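Local coordinates for galactose mutarotase-like protein (Clostridium acetobutylicum, PDB 3OS7) that probably binds carbohydrate and may act as an aldose 1-epimerase, interconverting the alpha and beta anomers of a sugar in the manner of galactose mutarotases, at residues S186-P191 with V275-S280; K252-D255 with T260-G263. One frame throughout, in Å; residues are numbered along the deposited sequence.

Contact 1 (S186-P191 with V275-S280)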
ATOM      1  N   SER A 186       3.264  -0.586   0.841  1.00 12.94           N
ATOM      2  CA  SER A 186       3.991   0.610   0.424  1.00 12.08           C
ATOM      3  C   SER A 186       5.413   0.715   1.010  1.00 13.36           C
ATOM      4  O   SER A 186       5.606   0.611   2.226  1.00 12.44           O
ATOM      5  CB  SER A 186       3.161   1.828   0.831  1.00 13.66           C
ATOM      6  OG  SER A 186       1.812   1.639   0.425  1.00 14.80           O
ATOM      7  N   ALA A 187       6.384   0.944   0.127  1.00 11.97           N
ATOM      8  CA  ALA A 187       7.818   0.913   0.456  1.00 12.21           C
ATOM      9  C   ALA A 187       8.440   2.305   0.394  1.00 10.74           C
ATOM     10  O   ALA A 187       8.493   2.919  -0.682  1.00 12.80           O
ATOM     11  CB  ALA A 187       8.553  -0.044  -0.499  1.00 10.83           C
ATOM     12  N   PHE A 188       8.888   2.791   1.550  1.00 12.09           N
ATOM     13  CA  PHE A 188       9.402   4.142   1.714  1.00 11.92           C
ATOM     14  C   PHE A 188      10.907   4.201   1.907  1.00 15.44           C
ATOM     15  O   PHE A 188      11.459   3.434   2.678  1.00 13.68           O
ATOM     16  CB  PHE A 188       8.738   4.796   2.929  1.00 13.74           C
ATOM     17  CG  PHE A 188       7.279   5.073   2.712  1.00 12.87           C
ATOM     18  CD1 PHE A 188       6.879   6.236   2.095  1.00 22.29           C
ATOM     19  CD2 PHE A 188       6.320   4.157   3.083  1.00 14.64           C
ATOM     20  CE1 PHE A 188       5.530   6.477   1.857  1.00 22.53           C
ATOM     21  CE2 PHE A 188       4.994   4.398   2.843  1.00 14.19           C
ATOM     22  CZ  PHE A 188       4.614   5.568   2.228  1.00 12.65           C
ATOM     23  N   ASN A 189      11.523   5.180   1.261  1.00 13.37           N
ATOM     24  CA  ASN A 189      12.933   5.463   1.461  1.00 12.88           C
ATOM     25  C   ASN A 189      13.141   6.026   2.877  1.00 13.66           C
ATOM     26  O   ASN A 189      12.494   6.983   3.260  1.00 14.38           O
ATOM     27  CB  ASN A 189      13.425   6.481   0.430  1.00 12.62           C
ATOM     28  CG  ASN A 189      13.534   5.908  -0.959  1.00 12.63           C
ATOM     29  OD1 ASN A 189      14.024   4.784  -1.156  1.00 14.08           O
ATOM     30  ND2 ASN A 189      13.101   6.683  -1.945  1.00 14.06           N
ATOM     31  N   VAL A 190      14.069   5.432   3.629  1.00 16.87           N
ATOM     32  CA  VAL A 190      14.479   5.966   4.918  1.00 16.34           C
ATOM     33  C   VAL A 190      16.024   5.907   4.981  1.00 16.59           C
ATOM     34  O   VAL A 190      16.579   4.863   5.265  1.00 16.19           O
ATOM     35  CB  VAL A 190      13.867   5.157   6.097  1.00 19.20           C
ATOM     36  CG1 VAL A 190      14.259   5.767   7.421  1.00 20.16           C
ATOM     37  CG2 VAL A 190      12.325   5.036   5.986  1.00 15.56           C
ATOM     38  N   PRO A 191      16.720   7.016   4.693  1.00 18.00           N
ATOM     39  CA  PRO A 191      16.258   8.366   4.477  1.00 16.00           C
ATOM     40  C   PRO A 191      15.673   8.612   3.081  1.00 15.85           C
ATOM     41  O   PRO A 191      15.935   7.860   2.142  1.00 15.79           O
ATOM     42  CB  PRO A 191      17.547   9.189   4.652  1.00 18.21           C
ATOM     43  CG  PRO A 191      18.573   8.343   4.061  1.00 20.11           C
ATOM     44  CD  PRO A 191      18.194   6.936   4.513  1.00 18.41           C
ATOM     45  N   VAL A 275       7.631  13.533   5.408  1.00 14.50           N
ATOM     46  CA  VAL A 275       6.863  12.829   4.380  1.00 12.29           C
ATOM     47  C   VAL A 275       5.573  12.346   5.022  1.00 12.16           C
ATOM     48  O   VAL A 275       5.599  11.759   6.097  1.00 12.11           O
ATOM     49  CB  VAL A 275       7.633  11.636   3.778  1.00 12.37           C
ATOM     50  CG1 VAL A 275       6.697  10.759   2.942  1.00 13.00           C
ATOM     51  CG2 VAL A 275       8.828  12.161   2.917  1.00 15.53           C
ATOM     52  N   VAL A 276       4.447  12.672   4.403  1.00 12.05           N
ATOM     53  CA  VAL A 276       3.137  12.347   4.973  1.00 12.33           C
ATOM     54  C   VAL A 276       2.395  11.340   4.097  1.00 13.98           C
ATOM     55  O   VAL A 276       2.298  11.515   2.871  1.00 14.86           O
ATOM     56  CB  VAL A 276       2.259  13.613   5.131  1.00 13.34           C
ATOM     57  CG1 VAL A 276       0.916  13.246   5.764  1.00 13.40           C
ATOM     58  CG2 VAL A 276       2.968  14.697   5.962  1.00 15.55           C
ATOM     59  N   TYR A 277       1.851  10.313   4.736  1.00 11.51           N
ATOM     60  CA  TYR A 277       1.064   9.269   4.091  1.00 11.47           C
ATOM     61  C   TYR A 277      -0.299   9.251   4.780  1.00 11.29           C
ATOM     62  O   TYR A 277      -0.493   8.605   5.811  1.00 10.98           O
ATOM     63  CB  TYR A 277       1.778   7.925   4.254  1.00 12.21           C
ATOM     64  CG  TYR A 277       1.236   6.724   3.499  1.00 10.26           C
ATOM     65  CD1 TYR A 277       0.378   6.843   2.413  1.00 12.47           C
ATOM     66  CD2 TYR A 277       1.642   5.423   3.864  1.00 10.57           C
ATOM     67  CE1 TYR A 277      -0.032   5.712   1.705  1.00 13.28           C
ATOM     68  CE2 TYR A 277       1.205   4.316   3.175  1.00 12.55           C
ATOM     69  CZ  TYR A 277       0.369   4.456   2.112  1.00 12.20           C
ATOM     70  OH  TYR A 277      -0.041   3.330   1.401  1.00 12.91           O
ATOM     71  N   GLU A 278      -1.235  10.000   4.215  1.00 11.12           N
ATOM     72  CA  GLU A 278      -2.582  10.149   4.769  1.00 14.05           C
ATOM     73  C   GLU A 278      -3.508   9.086   4.174  1.00 15.79           C
ATOM     74  O   GLU A 278      -3.517   8.840   2.973  1.00 17.99           O
ATOM     75  CB  GLU A 278      -3.095  11.563   4.481  1.00 14.43           C
ATOM     76  CG  GLU A 278      -4.407  11.911   5.126  1.00 16.07           C
ATOM     77  CD  GLU A 278      -4.747  13.420   5.069  1.00 27.13           C
ATOM     78  OE1 GLU A 278      -4.000  14.238   4.472  1.00 22.38           O
ATOM     79  OE2 GLU A 278      -5.787  13.771   5.668  1.00 25.29           O
HETATM   80  N   MSE A 279      -4.283   8.460   5.031  1.00 14.69           N
HETATM   81  CA  MSE A 279      -5.137   7.348   4.645  1.00 15.20           C
HETATM   82  C   MSE A 279      -6.576   7.651   5.015  1.00 14.81           C
HETATM   83  O   MSE A 279      -6.845   8.132   6.117  1.00 15.70           O
HETATM   84  CB  MSE A 279      -4.711   6.088   5.390  1.00 16.49           C
HETATM   85  CG  MSE A 279      -3.283   5.752   5.265  1.00 19.06           C
HETATM   86 SE   MSE A 279      -2.649   4.571   6.670  0.75 16.06          SE
HETATM   87  CE  MSE A 279      -0.818   4.829   6.234  1.00 16.19           C
ATOM     88  N   SER A 280      -7.494   7.315   4.120  1.00 14.54           N
ATOM     89  CA  SER A 280      -8.932   7.477   4.404  1.00 16.99           C
ATOM     90  C   SER A 280      -9.401   6.449   5.436  1.00 14.47           C
ATOM     91  O   SER A 280      -8.718   5.438   5.710  1.00 13.79           O
ATOM     92  CB  SER A 280      -9.757   7.373   3.120  1.00 20.11           C
ATOM     93  OG  SER A 280      -9.797   6.040   2.623  1.00 15.84           O
TER
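Y277 reaches from strand 273-279 across to strand 178-189, where its ring lies against F188 and its hydroxyl meets S186. The two backbones keep well apart, with CA atoms of S186 and Y277 9.8 Å from each other, so the segments do not pair as strands and are joined through side chains alone. The tight part is the aromatic pair. CZ of F188 comes over one face of the Y277 ring, 3.4 Å from CD2 of Y277, and CE2 of F188 follows at 3.7 Å from the same Y277 atom. The ring planes are inclined at 55° and the centroids lie 5.2 Å apart, an oblique meeting. Because chi1 of Y277 is -172°, its CG trans to the backbone N, the ring is carried out toward F188 and S186. There OG of S186 and OH of Y277 form a hydrogen bond of 2.7 Å, and either hydroxyl could be the donor. Further ring packing comes from L336 of strand 329-340, which touches both F188 and Y277, while I300 lies against F188 and P302 against Y277.

The contact loosens toward V275, whose CG1 stays 4.6 Å from CE1 of F188. On the partly exposed side, N189 turns to the backbone O of T51 through its ND2, and E278 uses OE1 to bond Y337 OH. All three touching residues, S186, F188 and Y277, are buried, in side-chain packing between two non-neighbouring strands, 178-189 and 273-279, inside the beta-sandwich fold expected for the galactose mutarotase family. In those surroundings each hydroxyl supplies the other with a polar partner, so the tyrosine can keep its ring in apolar packing while its buried OH is hydrogen-bonded.

Contact 2 (K252-D255 with T260-G263)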
ATOM      1  N   LYS A 252      -6.654   4.759  14.127  1.00 13.19           N
ATOM      2  CA  LYS A 252      -7.688   5.707  14.529  1.00 15.49           C
ATOM      3  C   LYS A 252      -7.324   7.068  13.971  1.00 17.13           C
ATOM      4  O   LYS A 252      -6.206   7.256  13.462  1.00 14.23           O
ATOM      5  CB  LYS A 252      -7.821   5.754  16.047  1.00 15.82           C
ATOM      6  CG  LYS A 252      -6.553   6.206  16.762  1.00 20.26           C
ATOM      7  CD  LYS A 252      -6.740   6.393  18.287  1.00 22.95           C
ATOM      8  CE  LYS A 252      -5.550   7.149  18.852  1.00 27.02           C
ATOM      9  NZ  LYS A 252      -5.547   7.108  20.334  1.00 32.26           N
ATOM     10  N   ASP A 253      -8.274   8.003  14.023  1.00 14.31           N
ATOM     11  CA  ASP A 253      -7.967   9.410  13.794  1.00 13.50           C
ATOM     12  C   ASP A 253      -7.335  10.063  15.021  1.00 15.13           C
ATOM     13  O   ASP A 253      -7.652   9.735  16.175  1.00 12.98           O
ATOM     14  CB  ASP A 253      -9.216  10.248  13.433  1.00 14.56           C
ATOM     15  CG  ASP A 253      -9.945   9.774  12.184  1.00 22.74           C
ATOM     16  OD1 ASP A 253      -9.470   8.899  11.412  1.00 18.96           O
ATOM     17  OD2 ASP A 253     -11.059  10.292  11.992  1.00 21.61           O
ATOM     18  N   ILE A 254      -6.415  10.977  14.752  1.00 13.60           N
ATOM     19  CA  ILE A 254      -5.831  11.857  15.734  1.00 16.08           C
ATOM     20  C   ILE A 254      -6.022  13.302  15.285  1.00 17.12           C
ATOM     21  O   ILE A 254      -6.390  13.561  14.150  1.00 18.51           O
ATOM     22  CB  ILE A 254      -4.327  11.596  15.950  1.00 16.68           C
ATOM     23  CG1 ILE A 254      -3.521  11.811  14.653  1.00 14.85           C
ATOM     24  CG2 ILE A 254      -4.119  10.214  16.539  1.00 19.25           C
ATOM     25  CD1 ILE A 254      -2.022  11.764  14.841  1.00 22.05           C
ATOM     26  N   ASP A 255      -5.800  14.238  16.187  1.00 18.87           N
ATOM     27  CA  ASP A 255      -5.919  15.662  15.845  1.00 20.86           C
ATOM     28  C   ASP A 255      -4.539  16.230  15.591  1.00 20.26           C
ATOM     29  O   ASP A 255      -3.676  16.094  16.420  1.00 20.50           O
ATOM     30  CB  ASP A 255      -6.583  16.444  16.989  1.00 21.54           C
ATOM     31  CG  ASP A 255      -7.993  15.973  17.262  1.00 26.16           C
ATOM     32  OD1 ASP A 255      -8.794  15.839  16.280  1.00 25.52           O
ATOM     33  OD2 ASP A 255      -8.274  15.697  18.460  1.00 29.32           O
ATOM     34  N   THR A 260      -8.549  16.593  11.776  1.00 20.19           N
ATOM     35  CA  THR A 260      -8.302  15.161  12.002  1.00 18.81           C
ATOM     36  C   THR A 260      -7.329  14.608  10.942  1.00 18.79           C
ATOM     37  O   THR A 260      -7.309  15.044   9.797  1.00 19.15           O
ATOM     38  CB  THR A 260      -9.556  14.308  12.045  1.00 20.36           C
ATOM     39  OG1 THR A 260     -10.242  14.406  10.802  1.00 20.86           O
ATOM     40  CG2 THR A 260     -10.474  14.743  13.215  1.00 19.26           C
ATOM     41  N   PHE A 261      -6.545  13.630  11.365  1.00 16.01           N
ATOM     42  CA  PHE A 261      -5.572  12.990  10.496  1.00 13.98           C
ATOM     43  C   PHE A 261      -5.556  11.524  10.825  1.00 13.35           C
ATOM     44  O   PHE A 261      -5.613  11.152  11.997  1.00 13.38           O
ATOM     45  CB  PHE A 261      -4.198  13.566  10.743  1.00 15.46           C
ATOM     46  CG  PHE A 261      -3.104  12.889   9.946  1.00 13.59           C
ATOM     47  CD1 PHE A 261      -2.884  13.227   8.630  1.00 14.63           C
ATOM     48  CD2 PHE A 261      -2.335  11.899  10.513  1.00 16.57           C
ATOM     49  CE1 PHE A 261      -1.903  12.583   7.887  1.00 15.44           C
ATOM     50  CE2 PHE A 261      -1.347  11.261   9.774  1.00 16.55           C
ATOM     51  CZ  PHE A 261      -1.130  11.605   8.482  1.00 13.10           C
ATOM     52  N   ARG A 262      -5.498  10.707   9.777  1.00 13.31           N
ATOM     53  CA  ARG A 262      -5.250   9.290   9.898  1.00 12.84           C
ATOM     54  C   ARG A 262      -4.123   8.930   8.934  1.00 11.46           C
ATOM     55  O   ARG A 262      -4.113   9.354   7.784  1.00 12.60           O
ATOM     56  CB  ARG A 262      -6.503   8.477   9.596  1.00 13.14           C
ATOM     57  CG  ARG A 262      -6.303   6.939   9.628  1.00 15.67           C
ATOM     58  CD  ARG A 262      -7.547   6.136   9.205  1.00 15.24           C
ATOM     59  NE  ARG A 262      -8.573   6.357  10.206  1.00 25.94           N
ATOM     60  CZ  ARG A 262      -9.426   5.471  10.689  1.00 18.27           C
ATOM     61  NH1 ARG A 262      -9.439   4.219  10.301  1.00 15.52           N
ATOM     62  NH2 ARG A 262     -10.279   5.860  11.625  1.00 18.20           N
ATOM     63  N   GLY A 263      -3.146   8.185   9.445  1.00 11.21           N
ATOM     64  CA  GLY A 263      -2.054   7.719   8.605  1.00 12.79           C
ATOM     65  C   GLY A 263      -0.729   7.765   9.310  1.00 11.59           C
ATOM     66  O   GLY A 263      -0.656   7.592  10.522  1.00 12.08           O
TER
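OD1 of D253 is gripped by two nitrogens of R262, which approaches side-on and directs both N-H groups to the same oxygen. NE of R262 makes the straighter bond to D253 OD1, 3.0 Å long with an N-H...O angle of 159°, and meets the oxygen nearly in line with its C-O bond. NH2 of R262 lies 3.2 Å from D253 OD1 and comes from above the carboxylate plane. The two flat groups are turned 75° apart: the oxygen sits in the guanidinium plane, but the carboxylate is steeply tilted against it. A bend at chi3 (-66°) turns the otherwise extended arginine chain so that NE and NH2 face the aspartate, while CA of K252 lies over one guanidinium face. The far side of the group is also held, since NH1 of R262 bonds the backbone O of Y283 and a bound tetraethylene glycol, probably from the crystallisation liquor. Together these partners should fix the rotation of the guanidinium.

Beside the salt bridge, the backbones of I254 and F261 form an antiparallel hydrogen-bonded pair, with I254 N 2.9 Å from F261 O and F261 N 2.8 Å from I254 O. Each carbonyl also receives a CA-H...O contact, from D253 CA to F261 O and from T260 CA to I254 O. On one face I254 CG1 lies at the edge of the F261 ring, loosely, 4.3 Å from CD2 of F261; the ring itself leads away to E278. On the other face D255 OD1 lies 3.7 Å from CG2 of T260, near the turn at the protein surface. Antiparallel strands 246-256 and 259-261, paired across a short connection, form a beta hairpin, with the D253-R262 salt bridge just beyond the I254-F261 pair, away from the turn.

How the contacts relate
The centres of the two contacts are about 15 Å apart, and contact 2 is nested along the chain inside the loop closed by contact 1: 186-191 comes first, then 252-255, 260-263 and finally 275-280. Strand 273-279 connects them. Its Y277 serves contact 1, while M279 N probably hydrogen-bonds R262 O at 2.9 Å and V276 CG1 packs on F261 CE1 at 3.6 Å. The centre of contact 1 lies about 9 Å, and that of contact 2 about 18 Å, from the centre of the chain, so a buried aromatic contact and a surface hairpin are tied together through one strand of the extensive antiparallel beta structure, within the aldose 1-epimerase family region.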